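PDB 2QC3: malonyl CoA-acyl carrier protein transacylase from Mycobacterium tuberculosis, which catalyses transfer of the malonyl group from malonyl-CoA to holo-acyl carrier protein, a step that supplies fatty acid biosynthesis. Local coordinates for residues Gln10-Glu15 against Phe269-Thr274; Met17-Leu22 against Leu45-Ser50; Asp29-Trp34 against Thr68-Gln73; Ile64-Leu69 against Asp109-Ala114; Gly103-Asp108 against Ile213-Pro218. One frame throughout, in Å; residues are numbered along the deposited sequence.

Contact 1: residues Gln10-Glu15 against Phe269-Thr274; sequences QGSQTE and FPPAGT
Ser12 and Pro271 meet almost alone where two loops come together, and no hydrogen bond joins them. Ser12 CB rests on Pro271 O at 3.2 Å. Its OG sits between the backbone N and the carbonyl carbon, the crowded position (chi1 50°), and lies against CG of the pyrrolidine, with Ser12 OG 3.4 Å from Pro271 CG. The hydroxyl is committed elsewhere, to the carbonyl oxygen of Gly9. The proline also lies along the serine backbone, with Pro271 CB 3.7 Å from Ser12 O. A cis peptide bond precedes Pro271, whose ring turns CG toward the serine; beyond the serine, that ring also touches Met17.

The next shell fixes the loop of Ser12. The Gln13 side chain bends back so that its OE1 accepts from Gly11 N at 2.8 Å, in the carbonyl plane and on a lone pair. Gly11 has a positive phi (103°), a turn that glycine takes readily. On the other loop, Pro270 O is held by Thr68 OG1 of helix 57-77, and Gly273 N by Glu268 OE2.

Both loops follow neighbouring strands of the parallel sheet, 2-7 and 263-268, and the first carries the GQGSQ sequence characteristic of FabD-type acyl transferases. The side chain of Ser12 is about 9 Å from that of Ser92, the active-site serine by similarity. The bonds named lie within a loop or run to its surroundings; none crosses between the segments, and the junction itself rests on van der Waals contact.

Contact 2: residues Met17-Leu22 against Leu45-Ser50; sequences MLSPWL and LGTTAS
In this acyl transferase fold, the loop between strand 2-7 and helix 27-37 makes an irregular helical turn and sets it against residues Gly46 and Thr47 of the short helix 42-47. These two bury the most surface here, and each does so in its own way. Gly46 works through its backbone. Its carbonyl oxygen takes the amide of Leu18 in a nearly straight bond, Leu18 N to Gly46 O 2.9 Å with 167° at the hydrogen, although the donor stands above the carbonyl plane. Leu18 then folds its isobutyl group over the glycine, with Leu18 CG 3.8 Å from Gly46 CA, so that its CD1 fills the place beside CA where there is no side chain.

Thr47 works through its methyl. OG1 is turned back to Ala43 O in its own helix, which leaves CG2, anti to the carbonyl carbon, facing the loop. There CG2 lies 3.7 Å from Ser19 OG. A water joins the same two residues by a polar route, donating to Thr47 O at 2.6 Å and lying 2.5 Å from Ser19 OG. Within the turn, Leu18 O accepts from both Trp21 N and Leu22 N, and the turn so closed places Leu22 beside Thr47. Leu22 reaches Thr47 at about a right angle, and Leu22 CD1 presses on Thr47 CG2 at 3.4 Å, tighter than usual van der Waals contact.

Contact 3: residues Asp29-Trp34 against Thr68-Gln73; sequences DQIAAW and TLLAHQ
Trp34 shows how one rotamer can make a large side chain span the gap between two helices. Its CG is anti to the carbonyl carbon (chi1 -63°), and the small chi2 of -15° lays the indole back across its own helix, with Gln30 O over one face near the rim. The six-membered ring is thereby pushed outward to helix 68-73. Trp34 CH2 reaches Leu69 CB at 3.6 Å, Trp34 CZ3 meets Leu70 CD2 at 3.7 Å, and Leu70 N lies in the ring plane at the edge. The methylene CG of Gln73 is also at that edge.

Leu70, likewise with CG anti to the carbonyl carbon, carries its two methyls to separate partners. While CD2 goes to the indole, the Leu70 and Ile31 side chains cross at about a right angle, Leu70 CD1 touching Ile31 CD1 at 3.8 Å.

The polar rim belongs to Gln30 and Gln73. Gln30 has an unusual chi1 of -97° but is extended beyond CG, whereas Gln73 bends at chi2; their amides cross obliquely without bonding to each other. Instead, a water donates to Gln30 OE1 at 3.1 Å and to Leu70 O at 2.8 Å.

The indole also touches Ala107, Asp108 and Val111 of helix 107-125. With short-segment axes 11.1 Å apart and crossing obliquely, this is helix-on-helix packing with an apolar centre and a polar edge bridged by a water, in the helical part of the acyl transferase domain.

Contact 4: residues Ile64-Leu69 against Asp109-Ala114; sequences IVAATL and DAVALA
Small residues let two helices lie close together here: the short segments 64-69 and 109-114 run nearly antiparallel (162°), with axes 9.2 Å apart at their closest. Val65 is the main bump of the first helix. It settles into the dip formed by Ala110, Val111 and Ala114, and its branches divide the dip between them. CG2, anti to the carbonyl carbon, goes to Ala114, one turn after Ala110, with Val65 CG2 3.7 Å from Ala114 CB. CG1, anti to the backbone N, faces the other way, and Val65 CG1 meets Val111 CG2 at 4.0 Å.

Val111 packs in the reverse sense. It has the same rotamer as Val65, and the two slide past each other in opposite directions, as suits helices of opposed polarity. Its CG2 dips between Val65, Ala66 and Leu69, with Val111 CG2 lying 4.1 Å from Ala66 CA, where the short alanine side chain leaves the helix backbone within touch. One turn beyond Val65, Leu69 fills the next position: Leu69 CD1 rests on Ala110 CB at 3.8 Å.

Neighbouring helices close the layer. Ile96 of helix 94-101 backs Ala110 and Ala114, while Leu42 lies against both Ala66 and Val111, and Trp34 against Ala66. The side chain of Val65 is about 9 Å from that of Ser92, the catalytic serine by similarity, and lies near the turn that carries it without touching that turn. No hydrogen bond crosses between the segments; cohesion here comes from dispersion and the burial of methyl groups.

Contact 5: residues Gly103-Asp108 against Ile213-Pro218; sequences GVIAAD and IATADP
Val104 and Pro218 lie side by side and point the same way, with Val104 CG2 3.7 Å from Pro218 CB. The chain reaches this point through Gly103, whose positive phi closes helix 94-101 in a Schellman motif. From there it runs opposite in direction to the loop 213-218, and the next residue, Ile105, meets that loop at an oblique angle. Its CG2, anti to the carbonyl carbon, touches both Ile213 CG2, at 4.1 Å, and Thr215 CG2. Met238 of helix 234-243 packs on Val104, Ile105 and Thr215.

Between these side chains the backbones exchange a single direct hydrogen bond. Ala216 N donates to Val104 O at 3.0 Å, in the carbonyl plane and on a lone pair, though bent to 137° at the hydrogen. Two CA-H...O contacts flank it, one from Thr215 CA to the same Val104 O and one from Val104 CA to Ala216 O at 3.3 Å. Further on, a water accepts from Ala106 N at 3.0 Å and donates to Ala214 O at 2.6 Å.

The pairing thus resembles a short antiparallel strand pair that is never completed: beyond one backbone bond, a water and weak CA-H donors supply the polar links, and apolar side-chain packing supplies the rest.

Overall arrangement
Contact 1 joins loops 254 residues apart, and the other four lie within the span it closes. Contacts 2 and 3 cross along the chain, contact 3 runs into contact 4 through Thr68 and Leu69 on helix 57-77, and contacts 4 and 5 cross while both using helix 107-125. Helix 57-77 also meets the loops of contact 1. Centres of contacts 3 and 4 are only 8 Å apart, and Trp34 of contact 3 also packs on Ala66 and Val111 of contact 4; centres of contacts 2 and 5 are about 25 Å apart. The set therefore runs from loops at the end of the parallel sheet, near the presumed active serine, through a helical layer to the outer loop 213-218.

Contact 1: residues Gln10-Glu15 against Phe269-Thr274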
# COMPACT_ATOMS: atom_id res chain seq x y z
N GLN A 10 4.25 -1.81 -0.69
CA GLN A 10 5.52 -2.46 -0.99
C GLN A 10 6.34 -2.83 0.24
O GLN A 10 6.19 -2.23 1.31
CB GLN A 10 6.37 -1.59 -1.92
CG GLN A 10 5.76 -1.34 -3.29
CD GLN A 10 6.68 -0.54 -4.21
OE1 GLN A 10 7.75 -1.01 -4.60
NE2 GLN A 10 6.27 0.67 -4.56
N GLY A 11 7.22 -3.81 0.07
CA GLY A 11 8.07 -4.26 1.16
C GLY A 11 7.60 -5.57 1.76
O GLY A 11 8.33 -6.22 2.51
N SER A 12 6.37 -5.96 1.43
CA SER A 12 5.80 -7.19 1.96
C SER A 12 5.82 -8.35 0.96
O SER A 12 5.70 -9.51 1.35
CB SER A 12 4.36 -6.93 2.42
OG SER A 12 3.62 -6.28 1.40
N GLN A 13 6.00 -8.03 -0.32
CA GLN A 13 6.02 -9.07 -1.35
C GLN A 13 7.12 -10.10 -1.11
O GLN A 13 8.22 -9.76 -0.66
CB GLN A 13 6.19 -8.44 -2.74
CG GLN A 13 7.54 -7.78 -3.02
CD GLN A 13 7.79 -6.54 -2.20
OE1 GLN A 13 6.86 -5.82 -1.83
NE2 GLN A 13 9.06 -6.26 -1.92
N THR A 14 6.82 -11.35 -1.43
CA THR A 14 7.77 -12.45 -1.27
C THR A 14 7.53 -13.51 -2.35
O THR A 14 6.40 -13.69 -2.80
CB THR A 14 7.62 -13.13 0.11
OG1 THR A 14 6.28 -13.60 0.27
CG2 THR A 14 7.95 -12.15 1.23
N GLU A 15 8.59 -14.20 -2.75
CA GLU A 15 8.46 -15.23 -3.78
C GLU A 15 7.40 -16.27 -3.40
O GLU A 15 7.26 -16.63 -2.23
CB GLU A 15 9.81 -15.91 -4.03
CG GLU A 15 10.54 -16.38 -2.79
CD GLU A 15 11.94 -16.90 -3.09
OE1 GLU A 15 12.78 -16.12 -3.59
OE2 GLU A 15 12.20 -18.10 -2.83
N PHE A 269 -5.05 -7.68 4.57
CA PHE A 269 -5.00 -8.56 3.41
C PHE A 269 -3.56 -8.89 3.04
O PHE A 269 -2.63 -8.20 3.44
CB PHE A 269 -5.70 -7.89 2.23
CG PHE A 269 -7.19 -7.86 2.34
CD1 PHE A 269 -7.81 -7.07 3.30
CD2 PHE A 269 -7.97 -8.64 1.50
CE1 PHE A 269 -9.19 -7.05 3.42
CE2 PHE A 269 -9.36 -8.63 1.61
CZ PHE A 269 -9.96 -7.84 2.57
N PRO A 270 -3.36 -9.99 2.29
CA PRO A 270 -2.01 -10.38 1.87
C PRO A 270 -1.49 -9.52 0.72
O PRO A 270 -2.27 -8.90 0.00
CB PRO A 270 -2.20 -11.84 1.45
CG PRO A 270 -3.60 -11.87 0.96
CD PRO A 270 -4.32 -11.07 2.02
N PRO A 271 -0.17 -9.44 0.56
CA PRO A 271 0.80 -10.13 1.42
C PRO A 271 0.89 -9.40 2.76
O PRO A 271 1.49 -8.33 2.85
CB PRO A 271 2.09 -10.06 0.62
CG PRO A 271 1.95 -8.76 -0.12
CD PRO A 271 0.51 -8.80 -0.58
N ALA A 272 0.28 -9.98 3.79
CA ALA A 272 0.28 -9.40 5.13
C ALA A 272 1.63 -8.79 5.48
O ALA A 272 2.68 -9.41 5.27
CB ALA A 272 -0.09 -10.47 6.15
N GLY A 273 1.60 -7.58 6.02
CA GLY A 273 2.82 -6.90 6.39
C GLY A 273 2.86 -6.51 7.85
O GLY A 273 2.89 -7.36 8.74
N THR A 274 2.86 -5.20 8.11
CA THR A 274 2.92 -4.69 9.47
C THR A 274 1.75 -3.77 9.81
O THR A 274 1.70 -3.21 10.90
CB THR A 274 4.23 -3.91 9.70
OG1 THR A 274 4.25 -2.76 8.84
CG2 THR A 274 5.45 -4.79 9.37

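Contact 2: residues Met17-Leu22 against Leu45-Ser50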
# COMPACT_ATOMS: atom_id res chain seq x y z
N MET A 17 4.33 -15.85 -3.24
CA MET A 17 3.23 -15.22 -2.51
C MET A 17 1.83 -15.53 -3.06
O MET A 17 0.84 -15.48 -2.33
CB MET A 17 3.43 -13.70 -2.45
CG MET A 17 3.52 -13.02 -3.81
SD MET A 17 3.91 -11.26 -3.69
CE MET A 17 2.28 -10.58 -3.45
N LEU A 18 1.74 -15.87 -4.34
CA LEU A 18 0.45 -16.17 -4.95
C LEU A 18 0.13 -17.67 -4.99
O LEU A 18 -1.02 -18.05 -5.24
CB LEU A 18 0.39 -15.63 -6.38
CG LEU A 18 0.35 -14.12 -6.59
CD1 LEU A 18 0.12 -13.83 -8.06
CD2 LEU A 18 -0.76 -13.51 -5.75
N SER A 19 1.13 -18.51 -4.77
CA SER A 19 0.94 -19.96 -4.80
C SER A 19 -0.28 -20.44 -4.03
O SER A 19 -1.15 -21.11 -4.59
CB SER A 19 2.19 -20.67 -4.27
OG SER A 19 3.28 -20.44 -5.13
N PRO A 20 -0.36 -20.11 -2.74
CA PRO A 20 -1.51 -20.54 -1.94
C PRO A 20 -2.85 -19.96 -2.36
O PRO A 20 -3.89 -20.39 -1.87
CB PRO A 20 -1.10 -20.13 -0.53
CG PRO A 20 -0.31 -18.87 -0.77
CD PRO A 20 0.54 -19.25 -1.95
N TRP A 21 -2.84 -18.98 -3.27
CA TRP A 21 -4.09 -18.38 -3.71
C TRP A 21 -4.55 -18.88 -5.07
O TRP A 21 -5.75 -18.90 -5.36
CB TRP A 21 -3.99 -16.85 -3.71
CG TRP A 21 -3.78 -16.30 -2.33
CD1 TRP A 21 -2.60 -15.90 -1.78
CD2 TRP A 21 -4.77 -16.15 -1.30
NE1 TRP A 21 -2.79 -15.52 -0.47
CE2 TRP A 21 -4.11 -15.66 -0.15
CE3 TRP A 21 -6.15 -16.38 -1.24
CZ2 TRP A 21 -4.79 -15.40 1.05
CZ3 TRP A 21 -6.83 -16.12 -0.04
CH2 TRP A 21 -6.14 -15.63 1.08
N LEU A 22 -3.60 -19.31 -5.91
CA LEU A 22 -3.94 -19.80 -7.23
C LEU A 22 -4.64 -21.16 -7.16
O LEU A 22 -4.95 -21.76 -8.18
CB LEU A 22 -2.67 -19.92 -8.09
CG LEU A 22 -1.96 -18.62 -8.44
CD1 LEU A 22 -0.74 -18.91 -9.29
CD2 LEU A 22 -2.91 -17.69 -9.19
N LEU A 45 5.37 -14.54 -11.88
CA LEU A 45 5.94 -13.53 -10.99
C LEU A 45 5.60 -13.80 -9.53
O LEU A 45 6.44 -13.65 -8.66
CB LEU A 45 5.43 -12.14 -11.38
CG LEU A 45 5.95 -11.62 -12.73
CD1 LEU A 45 5.22 -10.34 -13.11
CD2 LEU A 45 7.45 -11.38 -12.63
N GLY A 46 4.36 -14.21 -9.27
CA GLY A 46 3.93 -14.47 -7.91
C GLY A 46 4.16 -15.89 -7.41
O GLY A 46 3.90 -16.18 -6.25
N THR A 47 4.64 -16.77 -8.28
CA THR A 47 4.88 -18.15 -7.88
C THR A 47 6.35 -18.57 -7.98
O THR A 47 6.97 -18.90 -6.97
CB THR A 47 4.03 -19.14 -8.72
OG1 THR A 47 4.30 -18.96 -10.11
CG2 THR A 47 2.55 -18.92 -8.46
N THR A 48 6.90 -18.54 -9.18
CA THR A 48 8.29 -18.95 -9.40
C THR A 48 9.35 -17.86 -9.30
O THR A 48 10.45 -18.11 -8.79
CB THR A 48 8.44 -19.65 -10.76
OG1 THR A 48 8.02 -18.77 -11.81
CG2 THR A 48 7.59 -20.92 -10.81
N ALA A 49 9.04 -16.66 -9.78
CA ALA A 49 10.00 -15.55 -9.74
C ALA A 49 10.72 -15.43 -8.40
O ALA A 49 10.17 -15.77 -7.35
CB ALA A 49 9.29 -14.24 -10.08
N SER A 50 11.95 -14.93 -8.44
CA SER A 50 12.76 -14.75 -7.24
C SER A 50 12.40 -13.47 -6.51
O SER A 50 12.02 -12.47 -7.12
CB SER A 50 14.24 -14.72 -7.61
OG SER A 50 14.53 -13.60 -8.43
O HOH W 1 5.40 -20.92 -6.34

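Contact 3: residues Asp29-Trp34 against Thr68-Gln73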
# COMPACT_ATOMS: atom_id res chain seq x y z
N ASP A 29 -7.63 -18.15 -13.31
CA ASP A 29 -8.32 -17.46 -14.38
C ASP A 29 -8.28 -15.94 -14.21
O ASP A 29 -8.16 -15.20 -15.19
CB ASP A 29 -9.76 -17.94 -14.47
CG ASP A 29 -10.51 -17.33 -15.62
OD1 ASP A 29 -10.92 -16.16 -15.51
OD2 ASP A 29 -10.69 -18.03 -16.64
N GLN A 30 -8.39 -15.48 -12.97
CA GLN A 30 -8.35 -14.05 -12.69
C GLN A 30 -6.94 -13.49 -12.91
O GLN A 30 -6.78 -12.40 -13.46
CB GLN A 30 -8.81 -13.77 -11.26
CG GLN A 30 -10.27 -13.36 -11.17
CD GLN A 30 -10.85 -13.57 -9.79
OE1 GLN A 30 -10.30 -13.12 -8.79
NE2 GLN A 30 -11.98 -14.27 -9.74
N ILE A 31 -5.93 -14.25 -12.49
CA ILE A 31 -4.55 -13.82 -12.67
C ILE A 31 -4.23 -13.70 -14.15
O ILE A 31 -3.41 -12.88 -14.56
CB ILE A 31 -3.56 -14.81 -12.01
CG1 ILE A 31 -3.60 -14.66 -10.49
CG2 ILE A 31 -2.14 -14.56 -12.51
CD1 ILE A 31 -3.15 -13.29 -10.01
N ALA A 32 -4.88 -14.54 -14.96
CA ALA A 32 -4.67 -14.51 -16.40
C ALA A 32 -5.26 -13.21 -16.93
O ALA A 32 -4.64 -12.51 -17.72
CB ALA A 32 -5.35 -15.71 -17.06
N ALA A 33 -6.47 -12.89 -16.47
CA ALA A 33 -7.15 -11.68 -16.88
C ALA A 33 -6.37 -10.44 -16.43
O ALA A 33 -6.29 -9.45 -17.15
CB ALA A 33 -8.56 -11.65 -16.29
N TRP A 34 -5.80 -10.51 -15.23
CA TRP A 34 -5.03 -9.39 -14.68
C TRP A 34 -3.65 -9.29 -15.32
O TRP A 34 -3.10 -8.19 -15.45
CB TRP A 34 -4.92 -9.52 -13.16
CG TRP A 34 -6.25 -9.45 -12.46
CD1 TRP A 34 -7.43 -9.02 -13.00
CD2 TRP A 34 -6.54 -9.81 -11.10
NE1 TRP A 34 -8.43 -9.08 -12.06
CE2 TRP A 34 -7.91 -9.56 -10.89
CE3 TRP A 34 -5.77 -10.32 -10.05
CZ2 TRP A 34 -8.54 -9.80 -9.66
CZ3 TRP A 34 -6.39 -10.55 -8.82
CH2 TRP A 34 -7.76 -10.29 -8.64
N THR A 68 -3.64 -9.08 -3.08
CA THR A 68 -4.68 -8.50 -2.24
C THR A 68 -6.08 -8.74 -2.76
O THR A 68 -6.97 -9.15 -2.01
CB THR A 68 -4.48 -6.98 -2.03
OG1 THR A 68 -3.32 -6.77 -1.22
CG2 THR A 68 -5.69 -6.37 -1.31
N LEU A 69 -6.28 -8.50 -4.05
CA LEU A 69 -7.59 -8.66 -4.64
C LEU A 69 -8.03 -10.11 -4.80
O LEU A 69 -9.23 -10.39 -4.77
CB LEU A 69 -7.66 -7.89 -5.96
CG LEU A 69 -7.33 -6.40 -5.75
CD1 LEU A 69 -7.53 -5.61 -7.05
CD2 LEU A 69 -8.22 -5.83 -4.63
N LEU A 70 -7.09 -11.03 -4.97
CA LEU A 70 -7.48 -12.44 -5.08
C LEU A 70 -8.19 -12.82 -3.79
O LEU A 70 -9.25 -13.45 -3.80
CB LEU A 70 -6.25 -13.34 -5.25
CG LEU A 70 -5.58 -13.42 -6.62
CD1 LEU A 70 -4.33 -14.27 -6.51
CD2 LEU A 70 -6.55 -14.02 -7.64
N ALA A 71 -7.60 -12.40 -2.67
CA ALA A 71 -8.15 -12.66 -1.35
C ALA A 71 -9.49 -11.97 -1.21
O ALA A 71 -10.45 -12.56 -0.69
CB ALA A 71 -7.19 -12.17 -0.28
N HIS A 72 -9.56 -10.73 -1.65
CA HIS A 72 -10.80 -9.98 -1.58
C HIS A 72 -11.86 -10.62 -2.46
O HIS A 72 -13.04 -10.66 -2.10
CB HIS A 72 -10.61 -8.54 -2.04
CG HIS A 72 -11.89 -7.82 -2.31
ND1 HIS A 72 -12.77 -7.47 -1.30
CD2 HIS A 72 -12.49 -7.45 -3.46
CE1 HIS A 72 -13.83 -6.90 -1.82
NE2 HIS A 72 -13.69 -6.87 -3.14
N GLN A 73 -11.44 -11.09 -3.63
CA GLN A 73 -12.34 -11.74 -4.57
C GLN A 73 -12.97 -12.95 -3.92
O GLN A 73 -14.18 -13.13 -3.95
CB GLN A 73 -11.57 -12.17 -5.82
CG GLN A 73 -11.15 -11.04 -6.73
CD GLN A 73 -12.32 -10.26 -7.26
OE1 GLN A 73 -13.04 -9.61 -6.50
NE2 GLN A 73 -12.52 -10.32 -8.57
O HOH W 2 -9.89 -14.82 -6.17

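Contact 4: residues Ile64-Leu69 against Asp109-Ala114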
# COMPACT_ATOMS: atom_id res chain seq x y z
N ILE A 64 1.52 -7.14 -5.69
CA ILE A 64 0.94 -6.96 -4.36
C ILE A 64 -0.56 -6.69 -4.45
O ILE A 64 -1.33 -7.26 -3.68
CB ILE A 64 1.63 -5.79 -3.62
CG1 ILE A 64 3.06 -6.18 -3.27
CG2 ILE A 64 0.85 -5.45 -2.34
CD1 ILE A 64 3.90 -5.03 -2.76
N VAL A 65 -0.96 -5.83 -5.38
CA VAL A 65 -2.38 -5.52 -5.56
C VAL A 65 -3.11 -6.79 -6.01
O VAL A 65 -4.23 -7.05 -5.57
CB VAL A 65 -2.59 -4.39 -6.61
CG1 VAL A 65 -4.07 -4.27 -6.96
CG2 VAL A 65 -2.10 -3.06 -6.04
N ALA A 66 -2.47 -7.57 -6.87
CA ALA A 66 -3.07 -8.82 -7.37
C ALA A 66 -3.32 -9.80 -6.21
O ALA A 66 -4.40 -10.40 -6.12
CB ALA A 66 -2.17 -9.47 -8.43
N ALA A 67 -2.34 -9.96 -5.34
CA ALA A 67 -2.46 -10.86 -4.20
C ALA A 67 -3.60 -10.39 -3.31
O ALA A 67 -4.43 -11.18 -2.85
CB ALA A 67 -1.16 -10.88 -3.41
N THR A 68 -3.64 -9.08 -3.08
CA THR A 68 -4.68 -8.50 -2.24
C THR A 68 -6.08 -8.74 -2.76
O THR A 68 -6.97 -9.15 -2.01
CB THR A 68 -4.48 -6.98 -2.03
OG1 THR A 68 -3.32 -6.77 -1.22
CG2 THR A 68 -5.69 -6.37 -1.31
N LEU A 69 -6.28 -8.50 -4.05
CA LEU A 69 -7.59 -8.66 -4.64
C LEU A 69 -8.03 -10.11 -4.80
O LEU A 69 -9.23 -10.39 -4.77
CB LEU A 69 -7.66 -7.89 -5.96
CG LEU A 69 -7.33 -6.40 -5.75
CD1 LEU A 69 -7.53 -5.61 -7.05
CD2 LEU A 69 -8.22 -5.83 -4.63
N ASP A 109 -8.87 -3.42 -13.54
CA ASP A 109 -8.36 -2.07 -13.77
C ASP A 109 -7.40 -1.68 -12.65
O ASP A 109 -6.43 -0.96 -12.88
CB ASP A 109 -9.50 -1.06 -13.86
CG ASP A 109 -10.29 -1.18 -15.15
OD1 ASP A 109 -9.69 -1.54 -16.19
OD2 ASP A 109 -11.51 -0.90 -15.14
N ALA A 110 -7.67 -2.15 -11.43
CA ALA A 110 -6.81 -1.83 -10.30
C ALA A 110 -5.40 -2.39 -10.53
O ALA A 110 -4.40 -1.70 -10.33
CB ALA A 110 -7.40 -2.41 -9.01
N VAL A 111 -5.33 -3.66 -10.94
CA VAL A 111 -4.03 -4.27 -11.18
C VAL A 111 -3.27 -3.58 -12.31
O VAL A 111 -2.08 -3.33 -12.19
CB VAL A 111 -4.18 -5.77 -11.49
CG1 VAL A 111 -2.82 -6.35 -11.87
CG2 VAL A 111 -4.74 -6.49 -10.26
N ALA A 112 -3.97 -3.28 -13.40
CA ALA A 112 -3.35 -2.60 -14.54
C ALA A 112 -2.89 -1.20 -14.14
O ALA A 112 -1.85 -0.73 -14.61
CB ALA A 112 -4.33 -2.52 -15.70
N LEU A 113 -3.67 -0.53 -13.30
CA LEU A 113 -3.33 0.82 -12.84
C LEU A 113 -2.11 0.72 -11.95
O LEU A 113 -1.23 1.59 -11.95
CB LEU A 113 -4.50 1.43 -12.05
CG LEU A 113 -4.23 2.84 -11.52
CD1 LEU A 113 -4.00 3.79 -12.71
CD2 LEU A 113 -5.41 3.31 -10.67
N ALA A 114 -2.05 -0.34 -11.17
CA ALA A 114 -0.93 -0.57 -10.29
C ALA A 114 0.33 -0.83 -11.15
O ALA A 114 1.42 -0.33 -10.84
CB ALA A 114 -1.24 -1.76 -9.37

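Contact 5: residues Gly103-Asp108 against Ile213-Pro218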
# COMPACT_ATOMS: atom_id res chain seq x y z
N GLY A 103 -14.94 -0.60 -3.87
CA GLY A 103 -15.77 -0.44 -5.05
C GLY A 103 -15.57 0.76 -5.96
O GLY A 103 -16.41 1.04 -6.81
N VAL A 104 -14.45 1.47 -5.82
CA VAL A 104 -14.21 2.63 -6.67
C VAL A 104 -13.76 2.21 -8.06
O VAL A 104 -14.11 2.85 -9.05
CB VAL A 104 -13.16 3.56 -6.03
CG1 VAL A 104 -12.79 4.69 -6.98
CG2 VAL A 104 -13.72 4.13 -4.74
N ILE A 105 -12.98 1.13 -8.14
CA ILE A 105 -12.47 0.64 -9.41
C ILE A 105 -12.54 -0.89 -9.48
O ILE A 105 -12.49 -1.56 -8.45
CB ILE A 105 -11.00 1.07 -9.63
CG1 ILE A 105 -10.14 0.62 -8.44
CG2 ILE A 105 -10.91 2.58 -9.83
CD1 ILE A 105 -8.67 1.01 -8.56
N ALA A 106 -12.64 -1.42 -10.70
CA ALA A 106 -12.69 -2.87 -10.91
C ALA A 106 -11.32 -3.47 -10.62
O ALA A 106 -10.31 -2.79 -10.76
CB ALA A 106 -13.10 -3.17 -12.36
N ALA A 107 -11.30 -4.74 -10.21
CA ALA A 107 -10.05 -5.42 -9.88
C ALA A 107 -9.06 -5.48 -11.04
O ALA A 107 -7.86 -5.26 -10.85
CB ALA A 107 -10.34 -6.84 -9.38
N ASP A 108 -9.56 -5.77 -12.24
CA ASP A 108 -8.68 -5.85 -13.39
C ASP A 108 -8.07 -4.48 -13.67
O ASP A 108 -6.88 -4.37 -13.98
CB ASP A 108 -9.44 -6.38 -14.62
CG ASP A 108 -10.55 -5.46 -15.08
OD1 ASP A 108 -11.18 -4.79 -14.24
OD2 ASP A 108 -10.79 -5.42 -16.30
N ILE A 213 -9.84 5.17 -16.65
CA ILE A 213 -10.46 4.04 -15.98
C ILE A 213 -11.88 4.37 -15.54
O ILE A 213 -12.15 5.49 -15.10
CB ILE A 213 -9.64 3.63 -14.73
CG1 ILE A 213 -8.27 3.13 -15.16
CG2 ILE A 213 -10.38 2.56 -13.94
CD1 ILE A 213 -7.31 2.92 -13.99
N ALA A 214 -12.79 3.41 -15.64
CA ALA A 214 -14.17 3.60 -15.21
C ALA A 214 -14.20 3.54 -13.69
O ALA A 214 -13.65 2.62 -13.08
CB ALA A 214 -15.07 2.50 -15.80
N THR A 215 -14.84 4.52 -13.06
CA THR A 215 -14.91 4.57 -11.61
C THR A 215 -16.33 4.67 -11.08
O THR A 215 -17.29 4.85 -11.83
CB THR A 215 -14.12 5.77 -11.06
OG1 THR A 215 -14.72 6.99 -11.53
CG2 THR A 215 -12.66 5.71 -11.53
N ALA A 216 -16.46 4.55 -9.76
CA ALA A 216 -17.75 4.64 -9.10
C ALA A 216 -17.51 5.17 -7.69
O ALA A 216 -16.41 5.04 -7.16
CB ALA A 216 -18.40 3.27 -9.03
N ASP A 217 -18.53 5.79 -7.10
CA ASP A 217 -18.39 6.32 -5.75
C ASP A 217 -18.13 5.11 -4.86
O ASP A 217 -18.67 4.04 -5.10
CB ASP A 217 -19.67 7.05 -5.33
CG ASP A 217 -19.78 8.43 -5.96
OD1 ASP A 217 -20.88 9.03 -5.91
OD2 ASP A 217 -18.77 8.92 -6.50
N PRO A 218 -17.29 5.27 -3.83
CA PRO A 218 -17.01 4.14 -2.94
C PRO A 218 -18.25 3.58 -2.26
O PRO A 218 -19.14 4.32 -1.85
CB PRO A 218 -16.00 4.73 -1.95
CG PRO A 218 -16.34 6.18 -1.93
CD PRO A 218 -16.59 6.48 -3.39
O HOH W 3 -12.70 0.18 -13.24